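PDB 3DDE: TENA/THI-4 protein from Shewanella denitrificans OS217, which is of unknown function but adopts an all-helical heme oxygenase-like fold and may act as an oxidoreductase. Local coordinates for residues D101-D104 against V105-S108; S93-S97 against I98-R102; A39-A42 against I43-E47; P112-E115 against T116-Y120. One frame throughout, in Å; residues are numbered along the deposited sequence.

Interaction 1 (D101-D104 against V105-S108); sequences DRED and VLSS
Ser-107 closes the last turn of the short helix 102-106 by returning two donors to Glu-103. Its hydroxyl OG reaches Glu-103 O at 3.0 Å, while the backbone Ser-107 N bonds the same oxygen at 3.1 Å. The hydroxyl can fold back this way because it sits between its own backbone N and carbonyl carbon (chi1 65°). One residue earlier, Arg-102 O is also gripped twice: Leu-106 N lies in the carbonyl plane at 3.1 Å, whereas Val-105 N comes from well above that plane. Over the outer surface, the bent Glu-103 side chain crosses Leu-106 at a slant, its carboxylate oxygen OE2 lying 3.3 Å from the methyl Leu-106 CD1.

Past the helix, Ser-108 OG donates to Val-105 O at 2.9 Å, an oxygen that Ser-108 N also bonds, and the same hydroxyl is hydrogen-bonded to NE2 of His-50 on helix 38-52. With the hydroxyl gone, as in an alanine here, His-50 would probably lose this partner and Val-105 O one of its two donors, leaving the helix exit freer to move. Val-105 turns inward onto Leu-92, Thr-46 and Tyr-49, and so seats the turn on helices 88-97 and 38-52. At the start, Asp-101 OD1 takes the Glu-103 N-H at 2.9 Å, met from above the carboxylate plane. This is an Asx turn with Asp-101 as N-cap, opening a helix of little more than one turn that links two longer helices of the heme oxygenase-like bundle.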
loop_
_atom_site.group_PDB
_atom_site.type_symbol
_atom_site.label_atom_id
_atom_site.label_comp_id
_atom_site.label_asym_id
_atom_site.label_seq_id
_atom_site.Cartn_x
_atom_site.Cartn_y
_atom_site.Cartn_z
ATOM N N ASP A 101 -2.561 11.678 32.891
ATOM C CA ASP A 101 -1.503 12.192 32.034
ATOM C C ASP A 101 -1.701 11.813 30.561
ATOM O O ASP A 101 -1.773 10.637 30.224
ATOM C CB ASP A 101 -0.171 11.619 32.563
ATOM C CG ASP A 101 1.051 12.383 32.083
ATOM O OD1 ASP A 101 1.027 12.956 30.971
ATOM O OD2 ASP A 101 2.056 12.413 32.842
ATOM N N ARG A 102 -1.780 12.821 29.692
ATOM C CA ARG A 102 -1.950 12.580 28.262
ATOM C C ARG A 102 -0.799 11.707 27.766
ATOM O O ARG A 102 -1.008 10.822 26.938
ATOM C CB ARG A 102 -1.996 13.895 27.460
ATOM C CG ARG A 102 -3.118 14.853 27.863
ATOM C CD ARG A 102 -3.068 16.208 27.130
ATOM N NE ARG A 102 -3.865 16.266 25.899
ATOM C CZ ARG A 102 -3.412 16.114 24.653
ATOM N NH1 ARG A 102 -2.131 15.868 24.397
ATOM N NH2 ARG A 102 -4.268 16.211 23.641
ATOM N N GLU A 103 0.402 11.947 28.294
ATOM C CA GLU A 103 1.596 11.208 27.877
ATOM C C GLU A 103 1.567 9.713 28.115
ATOM O O GLU A 103 2.146 8.969 27.324
ATOM C CB GLU A 103 2.875 11.827 28.455
ATOM C CG GLU A 103 3.209 13.174 27.818
ATOM C CD GLU A 103 3.427 13.094 26.312
ATOM O OE1 GLU A 103 3.769 11.977 25.801
ATOM O OE2 GLU A 103 3.251 14.149 25.628
ATOM N N ASP A 104 0.907 9.267 29.184
ATOM C CA ASP A 104 0.776 7.829 29.443
ATOM C C ASP A 104 -0.050 7.166 28.337
ATOM O O ASP A 104 0.132 5.981 28.057
ATOM C CB ASP A 104 0.095 7.520 30.799
ATOM C CG ASP A 104 0.919 7.969 32.021
ATOM O OD1 ASP A 104 2.111 8.324 31.874
ATOM O OD2 ASP A 104 0.360 7.958 33.145
ATOM N N VAL A 105 -0.969 7.933 27.742
ATOM C CA VAL A 105 -1.828 7.449 26.664
ATOM C C VAL A 105 -1.068 7.407 25.347
ATOM O O VAL A 105 -1.119 6.413 24.629
ATOM C CB VAL A 105 -3.090 8.333 26.483
ATOM C CG1 VAL A 105 -3.938 7.837 25.292
ATOM C CG2 VAL A 105 -3.928 8.342 27.763
ATOM N N LEU A 106 -0.346 8.480 25.046
ATOM C CA LEU A 106 0.411 8.591 23.795
ATOM C C LEU A 106 1.507 7.530 23.681
ATOM O O LEU A 106 1.788 7.045 22.591
ATOM C CB LEU A 106 1.036 9.976 23.676
ATOM C CG LEU A 106 0.107 11.175 23.903
ATOM C CD1 LEU A 106 0.907 12.524 23.983
ATOM C CD2 LEU A 106 -1.000 11.205 22.861
ATOM N N SER A 107 2.112 7.152 24.807
ATOM C CA SER A 107 3.183 6.147 24.810
ATOM C C SER A 107 2.685 4.701 24.982
ATOM O O SER A 107 3.492 3.766 25.013
ATOM C CB SER A 107 4.176 6.459 25.933
ATOM O OG SER A 107 3.547 6.320 27.193
ATOM N N SER A 108 1.370 4.515 25.106
ATOM C CA SER A 108 0.813 3.180 25.299
ATOM C C SER A 108 0.570 2.472 23.967
ATOM O O SER A 108 0.336 3.105 22.934
ATOM C CB SER A 108 -0.530 3.237 26.041
ATOM O OG SER A 108 -1.580 3.645 25.162
#

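Interaction 2 (S93-S97 against I98-R102); sequences SDIAS and IGFDR
Ile-95 CG2 lies against Phe-100 CB at 3.8 Å, the two side chains crossing at about a right angle where helix 88-97 gives way to the loop. The backbone beneath them forms a Schellman motif. Gly-99 N donates to Ala-96 O at 3.2 Å, and Phe-100 N reaches back to Ile-95 O in a weak bond of 3.3 Å. Gly-99 adopts a left-handed backbone (phi 87°), where a beta carbon would press on the preceding carbonyl oxygen. The Ala-96 CA-H points almost straight at Phe-100 O, 3.4 Å from CA, and Ala-96 CB touches Arg-102 CG at 3.8 Å as the chain doubles back.

Ile-98 places CG1 3.4 Å from Ile-95 O, and its side chain also packs on Tyr-41, Leu-160 and Ser-164. A glycine in place of Ile-98 would probably open a gap beside the Tyr-41 ring and leave the turn less firmly seated. Asp-94 OD1 and OD2 are hydrogen-bonded to the backbone N of Lys-166 and of Phe-167, respectively, tying this helix to the start of helix 166-189, while Ile-95 and Phe-100 pack against helix 38-52 through Met-45, Thr-46 and Ala-42.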
loop_
_atom_site.group_PDB
_atom_site.type_symbol
_atom_site.label_atom_id
_atom_site.label_comp_id
_atom_site.label_asym_id
_atom_site.label_seq_id
_atom_site.Cartn_x
_atom_site.Cartn_y
_atom_site.Cartn_z
ATOM N N SER A 93 -8.418 14.408 25.464
ATOM C CA SER A 93 -8.822 15.562 26.262
ATOM C C SER A 93 -9.702 15.135 27.439
ATOM O O SER A 93 -9.580 15.669 28.531
ATOM C CB SER A 93 -9.562 16.576 25.384
ATOM O OG SER A 93 -9.999 17.705 26.137
ATOM N N ASP A 94 -10.594 14.175 27.207
ATOM C CA ASP A 94 -11.452 13.643 28.261
ATOM C C ASP A 94 -10.627 12.932 29.343
ATOM O O ASP A 94 -10.944 13.029 30.535
ATOM C CB ASP A 94 -12.463 12.657 27.675
ATOM C CG ASP A 94 -13.480 13.316 26.759
ATOM O OD1 ASP A 94 -13.680 14.548 26.863
ATOM O OD2 ASP A 94 -14.092 12.575 25.945
ATOM N N ILE A 95 -9.584 12.218 28.924
ATOM C CA ILE A 95 -8.704 11.497 29.850
ATOM C C ILE A 95 -7.940 12.483 30.722
ATOM O O ILE A 95 -7.747 12.241 31.915
ATOM C CB ILE A 95 -7.732 10.531 29.099
ATOM C CG1 ILE A 95 -8.520 9.363 28.470
ATOM C CG2 ILE A 95 -6.659 9.978 30.046
ATOM C CD1 ILE A 95 -7.726 8.522 27.464
ATOM N N ALA A 96 -7.527 13.600 30.122
ATOM C CA ALA A 96 -6.826 14.668 30.846
ATOM C C ALA A 96 -7.775 15.390 31.818
ATOM O O ALA A 96 -7.374 15.809 32.919
ATOM C CB ALA A 96 -6.214 15.651 29.852
ATOM N N SER A 97 -9.042 15.494 31.417
ATOM C CA SER A 97 -10.071 16.155 32.223
ATOM C C SER A 97 -10.408 15.421 33.520
ATOM O O SER A 97 -10.953 16.041 34.429
ATOM C CB SER A 97 -11.347 16.376 31.395
ATOM O OG SER A 97 -11.084 17.369 30.288
ATOM N N ILE A 98 -10.113 14.116 33.604
ATOM C CA ILE A 98 -10.346 13.364 34.853
ATOM C C ILE A 98 -9.054 13.141 35.659
ATOM O O ILE A 98 -8.976 12.240 36.504
ATOM C CB ILE A 98 -11.133 12.060 34.651
ATOM C CG1 ILE A 98 -10.401 11.096 33.713
ATOM C CG2 ILE A 98 -12.525 12.383 34.127
ATOM C CD1 ILE A 98 -10.996 9.721 33.720
ATOM N N GLY A 99 -8.049 13.983 35.396
ATOM C CA GLY A 99 -6.800 13.989 36.163
ATOM C C GLY A 99 -5.664 13.064 35.761
ATOM O O GLY A 99 -4.731 12.889 36.550
ATOM N N PHE A 100 -5.721 12.479 34.564
ATOM C CA PHE A 100 -4.651 11.586 34.087
ATOM C C PHE A 100 -3.746 12.257 33.047
ATOM O O PHE A 100 -4.129 13.223 32.388
ATOM C CB PHE A 100 -5.201 10.264 33.511
ATOM C CG PHE A 100 -5.967 9.441 34.508
ATOM C CD1 PHE A 100 -5.331 8.914 35.630
ATOM C CD2 PHE A 100 -7.316 9.190 34.329
ATOM C CE1 PHE A 100 -6.030 8.167 36.562
ATOM C CE2 PHE A 100 -8.025 8.433 35.253
ATOM C CZ PHE A 100 -7.382 7.919 36.369
ATOM N N ASP A 101 -2.561 11.678 32.891
ATOM C CA ASP A 101 -1.503 12.192 32.034
ATOM C C ASP A 101 -1.701 11.813 30.561
ATOM O O ASP A 101 -1.773 10.637 30.224
ATOM C CB ASP A 101 -0.171 11.619 32.563
ATOM C CG ASP A 101 1.051 12.383 32.083
ATOM O OD1 ASP A 101 1.027 12.956 30.971
ATOM O OD2 ASP A 101 2.056 12.413 32.842
ATOM N N ARG A 102 -1.780 12.821 29.692
ATOM C CA ARG A 102 -1.950 12.580 28.262
ATOM C C ARG A 102 -0.799 11.707 27.766
ATOM O O ARG A 102 -1.008 10.822 26.938
ATOM C CB ARG A 102 -1.996 13.895 27.460
ATOM C CG ARG A 102 -3.118 14.853 27.863
ATOM C CD ARG A 102 -3.068 16.208 27.130
ATOM N NE ARG A 102 -3.865 16.266 25.899
ATOM C CZ ARG A 102 -3.412 16.114 24.653
ATOM N NH1 ARG A 102 -2.131 15.868 24.397
ATOM N NH2 ARG A 102 -4.268 16.211 23.641
#

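Interaction 3 (A39-A42 against I43-E47); sequences ALYA and IYMTE
Tyr-41 swings CG opposite its backbone N (chi1 -179°), while Met-45, one turn on, bends at both chi2 (-56°) and chi3, and the two side chains come to lie side by side, pointing the same way. Met-45, a selenomethionine, sets its CG methylene over one face of the Tyr-41 ring, 3.6 Å from the centroid and 17° off the normal: a close CH-pi contact. The selenium follows at a slant, Met-45 SE lying 4.5 Å from the Tyr-41 ring centroid, toward the hydroxyl end.

The backbone fixes this spacing, since Met-45 N donates to Tyr-41 O at 2.8 Å. In the next pair Ala-42 O takes two donors from Thr-46. The amide Thr-46 N comes nearly along the C=O axis, and the hydroxyl Thr-46 OG1, 2.8 Å from Ala-42 O, comes from well above the carbonyl plane, so the threonine's side chain is held down on its own helix. Ile-43 runs CG1 along the preceding turn, 3.2 Å from Ala-39 O, and continues onto Val-217 and Tyr-221 of helix 193-223.

Further partners hold Tyr-41 and Met-45 in place. Tyr-41 OH is hydrogen-bonded to Ser-164 O, which anchors the far end of the ring, and Met-45 is wedged among Ala-91, Asp-94 and Ile-95 of helix 88-97 and Phe-167 and Phe-168 of helix 166-189. The whole is a Met-aromatic contact between residues four apart on one helix, buried where helix 38-52 meets two others of the heme oxygenase-like bundle.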
loop_
_atom_site.group_PDB
_atom_site.type_symbol
_atom_site.label_atom_id
_atom_site.label_comp_id
_atom_site.label_asym_id
_atom_site.label_seq_id
_atom_site.Cartn_x
_atom_site.Cartn_y
_atom_site.Cartn_z
ATOM N N ALA A 39 -10.453 5.070 36.748
ATOM C CA ALA A 39 -9.556 4.115 36.096
ATOM C C ALA A 39 -10.248 3.333 34.981
ATOM O O ALA A 39 -9.686 3.148 33.898
ATOM C CB ALA A 39 -8.969 3.154 37.120
ATOM N N LEU A 40 -11.464 2.860 35.250
ATOM C CA LEU A 40 -12.231 2.118 34.246
ATOM C C LEU A 40 -12.523 2.994 33.023
ATOM O O LEU A 40 -12.352 2.561 31.886
ATOM C CB LEU A 40 -13.543 1.593 34.828
ATOM C CG LEU A 40 -14.442 0.787 33.884
ATOM C CD1 LEU A 40 -13.704 -0.452 33.404
ATOM C CD2 LEU A 40 -15.761 0.408 34.547
ATOM N N TYR A 41 -12.952 4.230 33.269
ATOM C CA TYR A 41 -13.280 5.154 32.194
ATOM C C TYR A 41 -12.030 5.478 31.362
ATOM O O TYR A 41 -12.091 5.509 30.137
ATOM C CB TYR A 41 -13.953 6.396 32.780
ATOM C CG TYR A 41 -14.364 7.429 31.761
ATOM C CD1 TYR A 41 -15.278 7.115 30.751
ATOM C CD2 TYR A 41 -13.873 8.730 31.824
ATOM C CE1 TYR A 41 -15.660 8.063 29.807
ATOM C CE2 TYR A 41 -14.252 9.683 30.891
ATOM C CZ TYR A 41 -15.150 9.349 29.890
ATOM O OH TYR A 41 -15.529 10.289 28.957
ATOM N N ALA A 42 -10.894 5.668 32.033
ATOM C CA ALA A 42 -9.622 5.944 31.358
ATOM C C ALA A 42 -9.167 4.772 30.479
ATOM O O ALA A 42 -8.809 4.971 29.320
ATOM C CB ALA A 42 -8.553 6.263 32.380
ATOM N N ILE A 43 -9.159 3.566 31.041
ATOM C CA ILE A 43 -8.759 2.354 30.304
ATOM C C ILE A 43 -9.549 2.253 29.002
ATOM O O ILE A 43 -8.968 2.102 27.921
ATOM C CB ILE A 43 -8.989 1.078 31.138
ATOM C CG1 ILE A 43 -7.966 1.002 32.283
ATOM C CG2 ILE A 43 -8.900 -0.175 30.251
ATOM C CD1 ILE A 43 -8.257 -0.072 33.328
ATOM N N TYR A 44 -10.863 2.388 29.122
ATOM C CA TYR A 44 -11.740 2.398 27.975
ATOM C C TYR A 44 -11.536 3.575 26.993
ATOM O O TYR A 44 -11.582 3.367 25.783
ATOM C CB TYR A 44 -13.197 2.349 28.412
ATOM C CG TYR A 44 -14.139 2.664 27.276
ATOM C CD1 TYR A 44 -14.528 1.688 26.352
ATOM C CD2 TYR A 44 -14.611 3.961 27.110
ATOM C CE1 TYR A 44 -15.378 2.013 25.302
ATOM C CE2 TYR A 44 -15.443 4.294 26.082
ATOM C CZ TYR A 44 -15.835 3.334 25.195
ATOM O OH TYR A 44 -16.679 3.756 24.204
HETATM N N MSE A 45 -11.352 4.800 27.493
HETATM C CA MSE A 45 -11.160 5.973 26.614
HETATM C C MSE A 45 -9.810 5.897 25.896
HETATM O O MSE A 45 -9.654 6.413 24.775
HETATM C CB MSE A 45 -11.289 7.299 27.390
HETATM C CG MSE A 45 -12.699 7.673 27.893
HETATM SE SE MSE A 45 -14.145 7.765 26.436
HETATM C CE MSE A 45 -13.212 9.001 25.188
ATOM N N THR A 46 -8.840 5.241 26.533
ATOM C CA THR A 46 -7.527 5.034 25.924
ATOM C C THR A 46 -7.653 4.163 24.683
ATOM O O THR A 46 -7.051 4.475 23.661
ATOM C CB THR A 46 -6.540 4.416 26.923
ATOM O OG1 THR A 46 -6.390 5.310 28.029
ATOM C CG2 THR A 46 -5.187 4.170 26.291
ATOM N N GLU A 47 -8.432 3.077 24.748
ATOM C CA GLU A 47 -8.604 2.215 23.573
ATOM C C GLU A 47 -9.417 2.904 22.484
ATOM O O GLU A 47 -9.196 2.674 21.287
ATOM C CB GLU A 47 -9.238 0.863 23.916
ATOM C CG GLU A 47 -8.391 0.025 24.847
ATOM C CD GLU A 47 -6.949 -0.026 24.407
ATOM O OE1 GLU A 47 -6.685 -0.586 23.320
ATOM O OE2 GLU A 47 -6.084 0.507 25.151
#

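Interaction 4 (P112-E115 against T116-Y120); sequences PATE and TLIAY
The opening turns of helix 112-126, begun by a proline, lie in the heme oxygenase-like bundle against a second subunit. Pro-112, at the helix start, offers its carbonyl to Thr-116. The hydroxyl Thr-116 OG1 reaches Pro-112 O at 2.7 Å and the amide Thr-116 N at 2.9 Å, the two approaching from opposite faces of the carbonyl plane. The hydroxyl gets there because OG1 stands anti to its own carbonyl carbon, beside the backbone N (chi1 -55°). The same OG1 is also hydrogen-bonded to ND2 of Asn-205 of the second subunit, and Thr-116 packs on its own counterpart there, so one buried hydroxyl serves both the helix and the interface.

Ile-118 runs back over the preceding turn: its CG1 is 3.2 Å from Thr-114 O, and its CD1 meets the methyl Thr-114 CG2 at 4.2 Å, the two side chains meeting at a slant. Both also touch Tyr-51 of helix 38-52, and Thr-114 OG1 is hydrogen-bonded to Glu-47 OE1. Glu-115 is bent at chi2, and its OE2 accepts from NE1 of Trp-123 of the second subunit. That indole also packs on both Ile-118 and Ala-119, and the amide N of Ala-119 gives Glu-115 O a nearly straight bond of 3.0 Å (166° at the hydrogen).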
loop_
_atom_site.group_PDB
_atom_site.type_symbol
_atom_site.label_atom_id
_atom_site.label_comp_id
_atom_site.label_asym_id
_atom_site.label_seq_id
_atom_site.Cartn_x
_atom_site.Cartn_y
_atom_site.Cartn_z
ATOM N N PRO A 112 -4.801 -5.939 22.431
ATOM C CA PRO A 112 -4.929 -6.803 21.236
ATOM C C PRO A 112 -6.259 -6.699 20.487
ATOM O O PRO A 112 -6.268 -6.703 19.253
ATOM C CB PRO A 112 -4.711 -8.198 21.794
ATOM C CG PRO A 112 -3.888 -7.953 23.054
ATOM C CD PRO A 112 -4.455 -6.721 23.624
ATOM N N ALA A 113 -7.366 -6.579 21.205
ATOM C CA ALA A 113 -8.670 -6.466 20.558
ATOM C C ALA A 113 -8.767 -5.177 19.728
ATOM O O ALA A 113 -9.390 -5.155 18.678
ATOM C CB ALA A 113 -9.812 -6.539 21.621
ATOM N N THR A 114 -8.135 -4.111 20.207
ATOM C CA THR A 114 -8.163 -2.810 19.541
ATOM C C THR A 114 -7.274 -2.851 18.294
ATOM O O THR A 114 -7.651 -2.350 17.237
ATOM C CB THR A 114 -7.695 -1.700 20.519
ATOM O OG1 THR A 114 -8.413 -1.840 21.750
ATOM C CG2 THR A 114 -7.908 -0.301 19.938
ATOM N N GLU A 115 -6.086 -3.422 18.443
ATOM C CA GLU A 115 -5.179 -3.618 17.324
ATOM C C GLU A 115 -5.887 -4.448 16.232
ATOM O O GLU A 115 -5.725 -4.170 15.033
ATOM C CB GLU A 115 -3.923 -4.369 17.790
ATOM C CG GLU A 115 -2.716 -4.221 16.864
ATOM C CD GLU A 115 -2.179 -2.808 16.897
ATOM O OE1 GLU A 115 -1.837 -2.296 17.986
ATOM O OE2 GLU A 115 -2.110 -2.190 15.844
ATOM N N THR A 116 -6.668 -5.451 16.665
ATOM C CA THR A 116 -7.431 -6.316 15.758
ATOM C C THR A 116 -8.517 -5.536 15.002
ATOM O O THR A 116 -8.740 -5.790 13.822
ATOM C CB THR A 116 -8.055 -7.542 16.508
ATOM O OG1 THR A 116 -7.029 -8.256 17.196
ATOM C CG2 THR A 116 -8.803 -8.509 15.543
ATOM N N LEU A 117 -9.217 -4.618 15.673
ATOM C CA LEU A 117 -10.220 -3.785 15.010
ATOM C C LEU A 117 -9.547 -2.879 13.965
ATOM O O LEU A 117 -10.051 -2.746 12.846
ATOM C CB LEU A 117 -11.004 -2.928 16.030
ATOM C CG LEU A 117 -12.012 -1.921 15.443
ATOM C CD1 LEU A 117 -13.090 -2.581 14.615
ATOM C CD2 LEU A 117 -12.631 -1.067 16.540
ATOM N N ILE A 118 -8.448 -2.231 14.364
ATOM C CA ILE A 118 -7.683 -1.328 13.505
ATOM C C ILE A 118 -7.297 -2.057 12.213
ATOM O O ILE A 118 -7.557 -1.553 11.132
ATOM C CB ILE A 118 -6.420 -0.758 14.258
ATOM C CG1 ILE A 118 -6.838 0.179 15.405
ATOM C CG2 ILE A 118 -5.516 0.021 13.316
ATOM C CD1 ILE A 118 -5.739 0.445 16.466
ATOM N N ALA A 119 -6.709 -3.252 12.332
ATOM C CA ALA A 119 -6.313 -4.053 11.176
ATOM C C ALA A 119 -7.494 -4.338 10.249
ATOM O O ALA A 119 -7.377 -4.207 9.034
ATOM C CB ALA A 119 -5.687 -5.384 11.622
ATOM N N TYR A 120 -8.621 -4.743 10.832
ATOM C CA TYR A 120 -9.831 -5.088 10.084
ATOM C C TYR A 120 -10.347 -3.932 9.252
ATOM O O TYR A 120 -10.611 -4.089 8.067
ATOM C CB TYR A 120 -10.934 -5.619 11.014
ATOM C CG TYR A 120 -12.208 -5.951 10.255
ATOM C CD1 TYR A 120 -12.251 -7.040 9.401
ATOM C CD2 TYR A 120 -13.344 -5.144 10.352
ATOM C CE1 TYR A 120 -13.389 -7.345 8.677
ATOM C CE2 TYR A 120 -14.479 -5.432 9.627
ATOM C CZ TYR A 120 -14.491 -6.545 8.792
ATOM O OH TYR A 120 -15.607 -6.868 8.077
#

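How the interactions relate
Interactions 1, 2 and 3 gather at one end of the bundle. Interactions 1 and 2 share Asp-101 and Arg-102, have centres about 10 Å apart, and touch through Val-105 CG2 and Ile-95 CD1 at 3.8 Å. Interaction 3 packs against both: Phe-100 CE2 lies 3.6 Å from Ala-42 CB, and Ser-108 OG 3.8 Å from Thr-46 CG2. Interaction 4 lies away from interaction 2, nearest atoms about 12 Å apart, but joins interaction 3 by a probable hydrogen bond of 2.6 Å between Glu-47 OE1 and Thr-114 OG1, so helix 38-52 connects the exposed turn 101-108 with the helix that faces the second subunit.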